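Putative prephenate dehydratase (Streptococcus mutans, PDB 4LUB) probably catalyses the decarboxylating dehydration of prephenate to phenylpyruvate in phenylalanine biosynthesis, and carries an ACT domain of the kind that regulates this enzyme family. Local coordinates at residues 209-214 against 261-266; 196-201 against 239-244; 213-218 against 252-257; 201-206 against 234-239. One frame throughout, in Å; residues are numbered along the deposited sequence.

All four contacts lie in the ACT domain, and together they illustrate how a babbab fold is closed. Contact 2 joins two central strands of the sheet, contacts 1 and 3 pack its two helices and the turn after the second one, and contact 4 ties the loop after the first strand to the start of strand 237-244. The centres of contacts 1 and 2 are about 8 Å apart, as are those of 1 and 3, while the centres of contacts 3 and 4 are about 20 Å apart and the two do not touch. Contacts 1 and 2 are joined by backbone pairing, K266 with A197 and H264 with T199. Each contact also reaches the second subunit.

Contact 1. Residues 209-214 against 261-266; sequences YKALST and IGIHYK
In both I261 and I263 the CG1 branch lies beside the backbone N, anti to the carbonyl carbon (chi1 -70° and -64°), and an extended second torsion carries CD1 on toward helix 208-216, where the two methyls meet T214 and A211. This is helix packing in the ACT babbab fold: the second helix ends, turns and leads into strand 264-274, next to strand 189-199, and the turn presses on the first helix. G262 makes that turn with a positive phi, and a Schellman motif closes helix 248-261.

I263 CD1 lies 3.8 Å from A211 CB and nearly as close to A211 CA, so a small residue lets the isoleucine tip settle against the helix backbone. One turn further on, I261 CD1 comes within 3.6 Å of T214 OG1 as the two side chains slide past each other in opposite directions. T214 OG1 donates to K210 O at 2.9 Å, so the hydroxyl is satisfied within its own helix while its oxygen rests against the methyl. K210 covers the flank with its aliphatic part, its CD being 4.4 Å from I261 CG2.

A211 also rests on L198 of the sheet, whereas L212 and S213 turn to their counterparts in the second subunit. Within helix 208-216 itself, Y209 O accepts from both S213 N and S213 OG, which approach from opposite faces of its plane, with S213 OG at 2.7 Å.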
loop_
_atom_site.group_PDB
_atom_site.type_symbol
_atom_site.label_atom_id
_atom_site.label_comp_id
_atom_site.label_asym_id
_atom_site.label_seq_id
_atom_site.Cartn_x
_atom_site.Cartn_y
_atom_site.Cartn_z
ATOM N N TYR B 209 8.727 -12.896 -1.017
ATOM C CA TYR B 209 8.352 -14.156 -1.648
ATOM C C TYR B 209 8.432 -15.377 -0.716
ATOM O O TYR B 209 7.591 -16.265 -0.801
ATOM C CB TYR B 209 9.197 -14.379 -2.901
ATOM C CG TYR B 209 10.554 -14.971 -2.660
ATOM C CD1 TYR B 209 11.602 -14.184 -2.202
ATOM C CD2 TYR B 209 10.794 -16.318 -2.887
ATOM C CE1 TYR B 209 12.858 -14.718 -1.993
ATOM C CE2 TYR B 209 12.047 -16.867 -2.672
ATOM C CZ TYR B 209 13.075 -16.059 -2.224
ATOM O OH TYR B 209 14.328 -16.588 -2.000
ATOM N N LYS B 210 9.427 -15.416 0.168
ATOM C CA LYS B 210 9.530 -16.486 1.160
ATOM C C LYS B 210 8.340 -16.491 2.100
ATOM O O LYS B 210 7.806 -17.545 2.435
ATOM C CB LYS B 210 10.807 -16.361 1.994
ATOM C CG LYS B 210 12.105 -16.449 1.217
ATOM C CD LYS B 210 13.259 -16.707 2.179
ATOM C CE LYS B 210 14.602 -16.414 1.533
ATOM N NZ LYS B 210 15.267 -17.686 1.119
ATOM N N ALA B 211 7.944 -15.302 2.538
ATOM C CA ALA B 211 6.803 -15.165 3.425
ATOM C C ALA B 211 5.508 -15.583 2.740
ATOM O O ALA B 211 4.707 -16.314 3.312
ATOM C CB ALA B 211 6.703 -13.723 3.934
ATOM N N LEU B 212 5.291 -15.112 1.518
ATOM C CA LEU B 212 4.107 -15.515 0.763
ATOM C C LEU B 212 4.077 -16.991 0.353
ATOM O O LEU B 212 3.013 -17.603 0.349
ATOM C CB LEU B 212 3.936 -14.634 -0.476
ATOM C CG LEU B 212 3.216 -13.284 -0.275
ATOM C CD1 LEU B 212 3.483 -12.653 1.081
ATOM C CD2 LEU B 212 3.523 -12.322 -1.406
ATOM N N SER B 213 5.225 -17.553 -0.017
ATOM C CA SER B 213 5.289 -18.975 -0.389
ATOM C C SER B 213 4.847 -19.887 0.747
ATOM O O SER B 213 4.242 -20.936 0.522
ATOM C CB SER B 213 6.703 -19.357 -0.834
ATOM O OG SER B 213 7.059 -18.665 -2.021
ATOM N N THR B 214 5.162 -19.469 1.967
ATOM C CA THR B 214 4.801 -20.189 3.179
ATOM C C THR B 214 3.297 -20.478 3.234
ATOM O O THR B 214 2.869 -21.580 3.581
ATOM C CB THR B 214 5.214 -19.388 4.428
ATOM O OG1 THR B 214 6.644 -19.272 4.478
ATOM C CG2 THR B 214 4.730 -20.071 5.669
ATOM N N ILE B 261 11.778 -19.389 9.648
ATOM C CA ILE B 261 12.513 -18.691 8.589
ATOM C C ILE B 261 13.161 -17.395 9.120
ATOM O O ILE B 261 14.018 -16.793 8.469
ATOM C CB ILE B 261 11.572 -18.396 7.372
ATOM C CG1 ILE B 261 11.233 -19.696 6.647
ATOM C CG2 ILE B 261 12.224 -17.511 6.334
ATOM C CD1 ILE B 261 10.048 -19.570 5.711
ATOM N N GLY B 262 12.765 -16.977 10.315
ATOM C CA GLY B 262 13.230 -15.709 10.849
ATOM C C GLY B 262 12.409 -14.499 10.433
ATOM O O GLY B 262 12.849 -13.363 10.600
ATOM N N ILE B 263 11.222 -14.732 9.882
ATOM C CA ILE B 263 10.300 -13.640 9.576
ATOM C C ILE B 263 9.431 -13.340 10.791
ATOM O O ILE B 263 8.796 -14.240 11.351
ATOM C CB ILE B 263 9.402 -13.962 8.356
ATOM C CG1 ILE B 263 10.253 -14.100 7.091
ATOM C CG2 ILE B 263 8.359 -12.871 8.144
ATOM C CD1 ILE B 263 9.629 -14.985 6.038
ATOM N N HIS B 264 9.396 -12.075 11.200
ATOM C CA HIS B 264 8.610 -11.701 12.366
ATOM C C HIS B 264 7.260 -11.170 11.940
ATOM O O HIS B 264 7.134 -10.518 10.904
ATOM C CB HIS B 264 9.328 -10.639 13.203
ATOM C CG HIS B 264 10.572 -11.131 13.875
ATOM N ND1 HIS B 264 11.823 -10.625 13.595
ATOM C CD2 HIS B 264 10.751 -12.072 14.831
ATOM C CE1 HIS B 264 12.722 -11.239 14.346
ATOM N NE2 HIS B 264 12.097 -12.121 15.105
ATOM N N TYR B 265 6.247 -11.465 12.744
ATOM C CA TYR B 265 4.893 -11.053 12.428
ATOM C C TYR B 265 4.197 -10.592 13.690
ATOM O O TYR B 265 4.503 -11.059 14.783
ATOM C CB TYR B 265 4.102 -12.185 11.755
ATOM C CG TYR B 265 3.928 -13.413 12.611
ATOM C CD1 TYR B 265 2.838 -13.543 13.458
ATOM C CD2 TYR B 265 4.858 -14.448 12.573
ATOM C CE1 TYR B 265 2.675 -14.662 14.247
ATOM C CE2 TYR B 265 4.695 -15.577 13.351
ATOM C CZ TYR B 265 3.607 -15.677 14.188
ATOM O OH TYR B 265 3.431 -16.785 14.979
ATOM N N LYS B 266 3.297 -9.632 13.520
ATOM C CA LYS B 266 2.310 -9.273 14.524
ATOM C C LYS B 266 0.923 -9.645 14.016
ATOM O O LYS B 266 0.544 -9.244 12.917
ATOM C CB LYS B 266 2.385 -7.776 14.833
ATOM C CG LYS B 266 1.482 -7.305 15.946
ATOM C CD LYS B 266 1.717 -5.832 16.184
ATOM C CE LYS B 266 0.795 -5.282 17.247
ATOM N NZ LYS B 266 1.205 -3.908 17.621
#

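Contact 2. Residues 196-201 against 239-244; sequences LALTLP and FIIDFE
Residues L196 to L198 pair antiparallel with F239 to I241, the short strand axes approaching to 4.8 Å with 137° between their directions, and L196-I241 and L198-F239 form hydrogen-bonded pairs on either side of the non-hydrogen-bonded pair A197-I240. Both bonds of each hydrogen-bonded pair are made, the shortest from L196 N to I241 O at 2.7 Å. Between them two CA-H...O contacts fill in, A197 CA standing 3.2 Å from F239 O.

The face bearing L196, L198, F239 and I241 is apolar. L198 and I241 cross obliquely and meet through their CD1 methyls at 3.4 Å, tighter than usual for two carbons. Past the end of the first strand L200 carries on this packing: its side chain crosses F239 at about a right angle and sets CD1 3.4 Å from CE2 of the ring. On the other face the contact is looser. There the second torsion of I240 (chi2 -58°) folds CD1 back toward the neighbouring strand, to 4.1 Å from A197 CB.

Helix 62-70 covers this second face, through F69 on A197 and F65 on I240, while F239 also meets I225 of the second subunit. Such pairing of the first and third strands at the centre of a four-stranded antiparallel sheet is typical of the ferredoxin-like babbab topology that ACT domains share.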
loop_
_atom_site.group_PDB
_atom_site.type_symbol
_atom_site.label_atom_id
_atom_site.label_comp_id
_atom_site.label_asym_id
_atom_site.label_seq_id
_atom_site.Cartn_x
_atom_site.Cartn_y
_atom_site.Cartn_z
ATOM N N LEU B 196 -2.055 -9.880 9.248
ATOM C CA LEU B 196 -0.740 -9.916 9.849
ATOM C C LEU B 196 0.031 -8.667 9.471
ATOM O O LEU B 196 -0.154 -8.117 8.379
ATOM C CB LEU B 196 0.040 -11.149 9.383
ATOM C CG LEU B 196 -0.453 -12.544 9.777
ATOM C CD1 LEU B 196 0.291 -13.608 8.958
ATOM C CD2 LEU B 196 -0.383 -12.833 11.266
ATOM N N ALA B 197 0.872 -8.193 10.381
ATOM C CA ALA B 197 1.890 -7.231 10.003
ATOM C C ALA B 197 3.253 -7.924 10.040
ATOM O O ALA B 197 3.687 -8.379 11.098
ATOM C CB ALA B 197 1.860 -6.013 10.927
ATOM N N LEU B 198 3.910 -8.030 8.887
ATOM C CA LEU B 198 5.205 -8.710 8.802
ATOM C C LEU B 198 6.340 -7.722 8.635
ATOM O O LEU B 198 6.215 -6.733 7.910
ATOM C CB LEU B 198 5.274 -9.703 7.636
ATOM C CG LEU B 198 4.230 -10.771 7.333
ATOM C CD1 LEU B 198 4.491 -11.298 5.940
ATOM C CD2 LEU B 198 4.327 -11.896 8.325
ATOM N N THR B 199 7.450 -8.007 9.305
ATOM C CA THR B 199 8.723 -7.367 9.003
ATOM C C THR B 199 9.704 -8.448 8.561
ATOM O O THR B 199 9.650 -9.582 9.037
ATOM C CB THR B 199 9.287 -6.593 10.191
ATOM O OG1 THR B 199 9.269 -7.425 11.358
ATOM C CG2 THR B 199 8.439 -5.359 10.454
ATOM N N LEU B 200 10.589 -8.102 7.639
ATOM C CA LEU B 200 11.449 -9.097 7.035
ATOM C C LEU B 200 12.858 -9.015 7.636
ATOM O O LEU B 200 13.213 -8.002 8.230
ATOM C CB LEU B 200 11.467 -8.873 5.520
ATOM C CG LEU B 200 10.063 -9.039 4.916
ATOM C CD1 LEU B 200 9.976 -8.418 3.537
ATOM C CD2 LEU B 200 9.602 -10.488 4.896
ATOM N N PRO B 201 13.655 -10.089 7.500
ATOM C CA PRO B 201 15.041 -10.061 7.992
ATOM C C PRO B 201 15.865 -9.033 7.225
ATOM O O PRO B 201 15.817 -9.015 5.992
ATOM C CB PRO B 201 15.549 -11.485 7.732
ATOM C CG PRO B 201 14.326 -12.316 7.648
ATOM C CD PRO B 201 13.260 -11.440 7.064
ATOM N N PHE B 239 4.635 -4.965 6.276
ATOM C CA PHE B 239 3.600 -5.355 5.332
ATOM C C PHE B 239 2.324 -5.817 6.008
ATOM O O PHE B 239 2.351 -6.680 6.879
ATOM C CB PHE B 239 4.146 -6.448 4.400
ATOM C CG PHE B 239 5.369 -6.022 3.647
ATOM C CD1 PHE B 239 5.250 -5.345 2.447
ATOM C CD2 PHE B 239 6.632 -6.249 4.158
ATOM C CE1 PHE B 239 6.375 -4.928 1.753
ATOM C CE2 PHE B 239 7.759 -5.835 3.470
ATOM C CZ PHE B 239 7.629 -5.174 2.269
ATOM N N ILE B 240 1.206 -5.232 5.591
ATOM C CA ILE B 240 -0.110 -5.703 6.001
ATOM C C ILE B 240 -0.591 -6.755 5.028
ATOM O O ILE B 240 -0.785 -6.485 3.848
ATOM C CB ILE B 240 -1.147 -4.580 6.044
ATOM C CG1 ILE B 240 -0.601 -3.401 6.834
ATOM C CG2 ILE B 240 -2.448 -5.087 6.658
ATOM C CD1 ILE B 240 -0.229 -3.799 8.243
ATOM N N ILE B 241 -0.750 -7.964 5.538
ATOM C CA ILE B 241 -1.262 -9.074 4.758
ATOM C C ILE B 241 -2.518 -9.715 5.355
ATOM O O ILE B 241 -2.576 -9.999 6.551
ATOM C CB ILE B 241 -0.131 -10.116 4.557
ATOM C CG1 ILE B 241 0.966 -9.515 3.696
ATOM C CG2 ILE B 241 -0.633 -11.299 3.761
ATOM C CD1 ILE B 241 2.225 -10.316 3.641
ATOM N N ASP B 242 -3.527 -9.922 4.511
ATOM C CA ASP B 242 -4.709 -10.688 4.897
ATOM C C ASP B 242 -4.669 -12.063 4.232
ATOM O O ASP B 242 -4.286 -12.190 3.064
ATOM C CB ASP B 242 -6.022 -9.993 4.509
ATOM C CG ASP B 242 -6.159 -8.581 5.073
ATOM O OD1 ASP B 242 -5.367 -8.159 5.949
ATOM O OD2 ASP B 242 -7.114 -7.906 4.648
ATOM N N PHE B 243 -5.095 -13.080 4.974
ATOM C CA PHE B 243 -5.238 -14.425 4.439
ATOM C C PHE B 243 -6.573 -14.974 4.880
ATOM O O PHE B 243 -7.082 -14.616 5.942
ATOM C CB PHE B 243 -4.136 -15.359 4.954
ATOM C CG PHE B 243 -2.790 -15.126 4.338
ATOM C CD1 PHE B 243 -2.532 -15.525 3.042
ATOM C CD2 PHE B 243 -1.773 -14.535 5.063
ATOM C CE1 PHE B 243 -1.295 -15.319 2.470
ATOM C CE2 PHE B 243 -0.535 -14.335 4.488
ATOM C CZ PHE B 243 -0.295 -14.724 3.193
ATOM N N GLU B 244 -7.137 -15.856 4.070
ATOM C CA GLU B 244 -8.314 -16.589 4.488
ATOM C C GLU B 244 -7.960 -17.418 5.715
ATOM O O GLU B 244 -6.873 -17.997 5.795
ATOM C CB GLU B 244 -8.867 -17.444 3.351
ATOM C CG GLU B 244 -9.940 -16.692 2.568
ATOM C CD GLU B 244 -10.349 -17.366 1.283
ATOM O OE1 GLU B 244 -10.114 -18.587 1.137
ATOM O OE2 GLU B 244 -10.911 -16.663 0.414
#

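Contact 3. Residues 213-218 against 252-257; sequences STFAWR and SFALEE
Polar contacts between W217, R218 and E257 converge on a single oxygen, E257 OE1. R218 NH1 reaches it at 2.6 Å, nearly along the C-O axis, in a salt bridge to which R218 NH2 adds a weak bond. W217 NE1 takes the syn lone pair at 3.0 Å, with the oxygen in the plane of the indole. E257 can deliver OE1 because its CG stands anti to the backbone N (chi1 -167°) and the chain beyond is extended. R218 NH1 is doubly engaged, since it also donates to T214 O at 2.8 Å; this second bond fixes the rotation of the guanidinium and ties the arginine to its own helix. The concentration of donors would be expected to favour a charged carboxylate.

The guanidinium of R218 is covered on both faces: A254 CA and F253 C lie on one, and W217 CZ2 sits over the centre of the other, 3.2 Å above the plane.

Apolar contacts complete the interface. A254 CB makes a CH-pi contact over one face of the F215 ring, 3.9 Å from its centroid, and L255 CD2 reaches the ring edge near CZ. T214 CG2 packs 3.8 Å from E257 CB.

The contact thus joins the C-terminal part of helix 208-216 and the residues after it to the middle of helix 248-261, with F215 turned inward to stack on F243 of strand 237-244 and to touch L196 of strand 189-199.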
loop_
_atom_site.group_PDB
_atom_site.type_symbol
_atom_site.label_atom_id
_atom_site.label_comp_id
_atom_site.label_asym_id
_atom_site.label_seq_id
_atom_site.Cartn_x
_atom_site.Cartn_y
_atom_site.Cartn_z
ATOM N N SER B 213 5.225 -17.553 -0.017
ATOM C CA SER B 213 5.289 -18.975 -0.389
ATOM C C SER B 213 4.847 -19.887 0.747
ATOM O O SER B 213 4.242 -20.936 0.522
ATOM C CB SER B 213 6.703 -19.357 -0.834
ATOM O OG SER B 213 7.059 -18.665 -2.021
ATOM N N THR B 214 5.162 -19.469 1.967
ATOM C CA THR B 214 4.801 -20.189 3.179
ATOM C C THR B 214 3.297 -20.478 3.234
ATOM O O THR B 214 2.869 -21.580 3.581
ATOM C CB THR B 214 5.214 -19.388 4.428
ATOM O OG1 THR B 214 6.644 -19.272 4.478
ATOM C CG2 THR B 214 4.730 -20.071 5.669
ATOM N N PHE B 215 2.502 -19.468 2.910
ATOM C CA PHE B 215 1.056 -19.612 2.843
ATOM C C PHE B 215 0.603 -20.227 1.529
ATOM O O PHE B 215 -0.342 -21.020 1.492
ATOM C CB PHE B 215 0.381 -18.256 3.048
ATOM C CG PHE B 215 0.511 -17.724 4.446
ATOM C CD1 PHE B 215 1.617 -16.978 4.819
ATOM C CD2 PHE B 215 -0.475 -17.972 5.388
ATOM C CE1 PHE B 215 1.738 -16.491 6.112
ATOM C CE2 PHE B 215 -0.360 -17.487 6.682
ATOM C CZ PHE B 215 0.748 -16.746 7.037
ATOM N N ALA B 216 1.265 -19.821 0.448
ATOM C CA ALA B 216 0.930 -20.294 -0.887
ATOM C C ALA B 216 1.008 -21.809 -1.048
ATOM O O ALA B 216 0.062 -22.423 -1.542
ATOM C CB ALA B 216 1.832 -19.620 -1.921
ATOM N N TRP B 217 2.120 -22.416 -0.639
ATOM C CA TRP B 217 2.254 -23.863 -0.830
ATOM C C TRP B 217 1.191 -24.622 -0.045
ATOM O O TRP B 217 0.775 -25.694 -0.470
ATOM C CB TRP B 217 3.691 -24.361 -0.510
ATOM C CG TRP B 217 4.119 -24.584 0.949
ATOM C CD1 TRP B 217 4.941 -23.777 1.688
ATOM C CD2 TRP B 217 3.773 -25.690 1.806
ATOM N NE1 TRP B 217 5.119 -24.305 2.955
ATOM C CE2 TRP B 217 4.409 -25.470 3.052
ATOM C CE3 TRP B 217 2.976 -26.827 1.650
ATOM C CZ2 TRP B 217 4.283 -26.356 4.121
ATOM C CZ3 TRP B 217 2.851 -27.706 2.724
ATOM C CH2 TRP B 217 3.499 -27.462 3.939
ATOM N N ARG B 218 0.688 -24.037 1.043
ATOM C CA ARG B 218 -0.370 -24.687 1.815
ATOM C C ARG B 218 -1.752 -24.384 1.240
ATOM O O ARG B 218 -2.761 -24.850 1.766
ATOM C CB ARG B 218 -0.337 -24.245 3.288
ATOM C CG ARG B 218 0.991 -24.452 4.006
ATOM C CD ARG B 218 0.883 -24.070 5.481
ATOM N NE ARG B 218 1.905 -24.730 6.292
ATOM C CZ ARG B 218 3.164 -24.319 6.405
ATOM N NH1 ARG B 218 3.585 -23.224 5.778
ATOM N NH2 ARG B 218 4.003 -25.001 7.159
ATOM N N SER B 252 -1.853 -21.906 11.513
ATOM C CA SER B 252 -0.938 -21.972 12.655
ATOM C C SER B 252 0.434 -22.532 12.285
ATOM O O SER B 252 1.457 -22.023 12.745
ATOM C CB SER B 252 -1.540 -22.810 13.786
ATOM O OG SER B 252 -2.623 -22.130 14.389
ATOM N N PHE B 253 0.454 -23.600 11.490
ATOM C CA PHE B 253 1.714 -24.122 10.966
ATOM C C PHE B 253 2.410 -23.129 10.039
ATOM O O PHE B 253 3.633 -22.994 10.088
ATOM C CB PHE B 253 1.503 -25.469 10.250
ATOM C CG PHE B 253 1.018 -26.572 11.163
ATOM C CD1 PHE B 253 1.796 -26.986 12.229
ATOM C CD2 PHE B 253 -0.186 -27.212 10.933
ATOM C CE1 PHE B 253 1.367 -27.992 13.074
ATOM C CE2 PHE B 253 -0.616 -28.230 11.768
ATOM C CZ PHE B 253 0.160 -28.619 12.837
ATOM N N ALA B 254 1.645 -22.469 9.175
ATOM C CA ALA B 254 2.192 -21.390 8.348
ATOM C C ALA B 254 2.961 -20.365 9.189
ATOM O O ALA B 254 4.097 -20.017 8.867
ATOM C CB ALA B 254 1.088 -20.703 7.557
ATOM N N LEU B 255 2.334 -19.887 10.262
ATOM C CA LEU B 255 2.985 -18.944 11.186
ATOM C C LEU B 255 4.240 -19.509 11.839
ATOM O O LEU B 255 5.230 -18.796 11.996
ATOM C CB LEU B 255 2.017 -18.488 12.283
ATOM C CG LEU B 255 0.744 -17.798 11.799
ATOM C CD1 LEU B 255 -0.206 -17.544 12.952
ATOM C CD2 LEU B 255 1.100 -16.493 11.093
ATOM N N GLU B 256 4.179 -20.770 12.268
ATOM C CA GLU B 256 5.366 -21.469 12.768
ATOM C C GLU B 256 6.506 -21.476 11.746
ATOM O O GLU B 256 7.658 -21.221 12.099
ATOM C CB GLU B 256 5.024 -22.904 13.193
ATOM C CG GLU B 256 4.111 -22.997 14.409
ATOM C CD GLU B 256 3.915 -24.428 14.896
ATOM O OE1 GLU B 256 4.656 -25.327 14.453
ATOM O OE2 GLU B 256 2.993 -24.659 15.703
ATOM N N GLU B 257 6.201 -21.783 10.489
ATOM C CA GLU B 257 7.225 -21.730 9.445
ATOM C C GLU B 257 7.833 -20.327 9.260
ATOM O O GLU B 257 9.041 -20.197 9.072
ATOM C CB GLU B 257 6.684 -22.247 8.104
ATOM C CG GLU B 257 7.816 -22.491 7.101
ATOM C CD GLU B 257 7.390 -23.134 5.790
ATOM O OE1 GLU B 257 6.201 -23.498 5.616
ATOM O OE2 GLU B 257 8.270 -23.252 4.914
#

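Contact 4. Residues 201-206 against 234-239; sequences PDNLPG and LGEYFF
P205 meets two aromatic rings of the strand: its CG approaches the edge of Y237, near the ring plane and 4.4 Å from CD2, while its CB lies oblique to F239, 4.3 Å from CZ. A second pair of flat groups faces off where the N203 amide and the E236 carboxylate pass at a slant, their planes 49° apart. No hydrogen bond links these two. The closest approach of their oxygens, N203 OD1 to E236 OE1, is 3.8 Å, and the touching is done by N203 CB, 3.9 Å from E236 CG. The carboxylate finds its partner in T232, through OE1.

The amide nitrogen works instead through water. N203 ND2 donates to a water at 3.1 Å, and the water donates to Y237 O at 2.6 Å, a bridge that joins loop to strand where the backbones make no direct bond. Positive phi at D202 and N203 turns the loop back toward the strand, and G235, also at positive phi, brings its carbonyl oxygen to 4.0 Å from P205 CD.

In related prephenate dehydratases the loop that ends in this glycine-led GAL sequence borders the regulatory phenylalanine site between ACT domains; here the contact is consistent with that location. It lies between strands 189-199 and 237-244 and the start of helix 208-216, against the second subunit, whose T223 touches P205 and Y237 and whose E54 is hydrogen-bonded to Y237 OH.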
loop_
_atom_site.group_PDB
_atom_site.type_symbol
_atom_site.label_atom_id
_atom_site.label_comp_id
_atom_site.label_asym_id
_atom_site.label_seq_id
_atom_site.Cartn_x
_atom_site.Cartn_y
_atom_site.Cartn_z
ATOM N N PRO B 201 13.655 -10.089 7.500
ATOM C CA PRO B 201 15.041 -10.061 7.992
ATOM C C PRO B 201 15.865 -9.033 7.225
ATOM O O PRO B 201 15.817 -9.015 5.992
ATOM C CB PRO B 201 15.549 -11.485 7.732
ATOM C CG PRO B 201 14.326 -12.316 7.648
ATOM C CD PRO B 201 13.260 -11.440 7.064
ATOM N N ASP B 202 16.581 -8.187 7.962
ATOM C CA ASP B 202 17.306 -7.036 7.415
ATOM C C ASP B 202 16.323 -6.037 6.812
ATOM O O ASP B 202 16.716 -5.179 6.021
ATOM C CB ASP B 202 18.344 -7.456 6.364
ATOM C CG ASP B 202 19.402 -8.381 6.926
ATOM O OD1 ASP B 202 20.079 -7.993 7.906
ATOM O OD2 ASP B 202 19.577 -9.486 6.370
ATOM N N ASN B 203 15.050 -6.154 7.196
ATOM C CA ASN B 203 13.963 -5.375 6.598
ATOM C C ASN B 203 14.030 -5.275 5.069
ATOM O O ASN B 203 13.668 -4.252 4.487
ATOM C CB ASN B 203 13.935 -3.987 7.228
ATOM C CG ASN B 203 13.668 -4.044 8.714
ATOM O OD1 ASN B 203 14.477 -3.576 9.518
ATOM N ND2 ASN B 203 12.546 -4.649 9.093
ATOM N N LEU B 204 14.501 -6.351 4.442
ATOM C CA LEU B 204 14.602 -6.441 2.988
ATOM C C LEU B 204 13.332 -6.957 2.313
ATOM O O LEU B 204 12.905 -8.081 2.580
ATOM C CB LEU B 204 15.746 -7.393 2.627
ATOM C CG LEU B 204 17.185 -6.977 2.317
ATOM C CD1 LEU B 204 17.665 -5.737 3.078
ATOM C CD2 LEU B 204 18.105 -8.180 2.542
ATOM N N PRO B 205 12.750 -6.153 1.397
ATOM C CA PRO B 205 11.531 -6.564 0.686
ATOM C C PRO B 205 11.773 -7.796 -0.179
ATOM O O PRO B 205 10.838 -8.524 -0.513
ATOM C CB PRO B 205 11.181 -5.348 -0.178
ATOM C CG PRO B 205 11.877 -4.200 0.440
ATOM C CD PRO B 205 13.059 -4.724 1.205
ATOM N N GLY B 206 13.032 -8.006 -0.551
ATOM C CA GLY B 206 13.428 -9.142 -1.363
ATOM C C GLY B 206 13.027 -10.517 -0.848
ATOM O O GLY B 206 12.974 -11.476 -1.616
ATOM N N LEU B 234 13.950 5.171 4.241
ATOM C CA LEU B 234 13.427 4.848 2.918
ATOM C C LEU B 234 13.875 3.471 2.448
ATOM O O LEU B 234 15.067 3.169 2.440
ATOM C CB LEU B 234 13.862 5.903 1.900
ATOM C CG LEU B 234 13.100 5.939 0.572
ATOM C CD1 LEU B 234 11.614 6.182 0.794
ATOM C CD2 LEU B 234 13.697 7.002 -0.329
ATOM N N GLY B 235 12.912 2.639 2.069
ATOM C CA GLY B 235 13.206 1.286 1.637
ATOM C C GLY B 235 13.022 0.241 2.723
ATOM O O GLY B 235 13.214 -0.951 2.470
ATOM N N GLU B 236 12.648 0.671 3.928
ATOM C CA GLU B 236 12.224 -0.273 4.963
ATOM C C GLU B 236 10.746 -0.135 5.300
ATOM O O GLU B 236 10.238 0.966 5.535
ATOM C CB GLU B 236 13.078 -0.113 6.223
ATOM C CG GLU B 236 14.556 -0.372 5.972
ATOM C CD GLU B 236 15.367 -0.382 7.245
ATOM O OE1 GLU B 236 14.833 0.044 8.285
ATOM O OE2 GLU B 236 16.535 -0.823 7.208
ATOM N N TYR B 237 10.060 -1.264 5.310
ATOM C CA TYR B 237 8.622 -1.274 5.455
ATOM C C TYR B 237 8.158 -2.407 6.340
ATOM O O TYR B 237 8.890 -3.353 6.592
ATOM C CB TYR B 237 7.971 -1.454 4.084
ATOM C CG TYR B 237 8.497 -0.545 2.999
ATOM C CD1 TYR B 237 7.970 0.720 2.816
ATOM C CD2 TYR B 237 9.509 -0.962 2.146
ATOM C CE1 TYR B 237 8.435 1.550 1.819
ATOM C CE2 TYR B 237 9.984 -0.137 1.144
ATOM C CZ TYR B 237 9.442 1.119 0.985
ATOM O OH TYR B 237 9.906 1.945 -0.007
ATOM N N PHE B 238 6.920 -2.309 6.793
ATOM C CA PHE B 238 6.213 -3.461 7.303
ATOM C C PHE B 238 5.048 -3.716 6.365
ATOM O O PHE B 238 4.556 -2.804 5.711
ATOM C CB PHE B 238 5.793 -3.306 8.768
ATOM C CG PHE B 238 4.637 -2.377 8.996
ATOM C CD1 PHE B 238 3.342 -2.855 9.008
ATOM C CD2 PHE B 238 4.850 -1.034 9.241
ATOM C CE1 PHE B 238 2.279 -2.008 9.239
ATOM C CE2 PHE B 238 3.790 -0.180 9.474
ATOM C CZ PHE B 238 2.501 -0.668 9.471
ATOM N N PHE B 239 4.635 -4.965 6.276
ATOM C CA PHE B 239 3.600 -5.355 5.332
ATOM C C PHE B 239 2.324 -5.817 6.008
ATOM O O PHE B 239 2.351 -6.680 6.879
ATOM C CB PHE B 239 4.146 -6.448 4.400
ATOM C CG PHE B 239 5.369 -6.022 3.647
ATOM C CD1 PHE B 239 5.250 -5.345 2.447
ATOM C CD2 PHE B 239 6.632 -6.249 4.158
ATOM C CE1 PHE B 239 6.375 -4.928 1.753
ATOM C CE2 PHE B 239 7.759 -5.835 3.470
ATOM C CZ PHE B 239 7.629 -5.174 2.269
HETATM O O HOH W 1 10.500 -5.388 6.822
#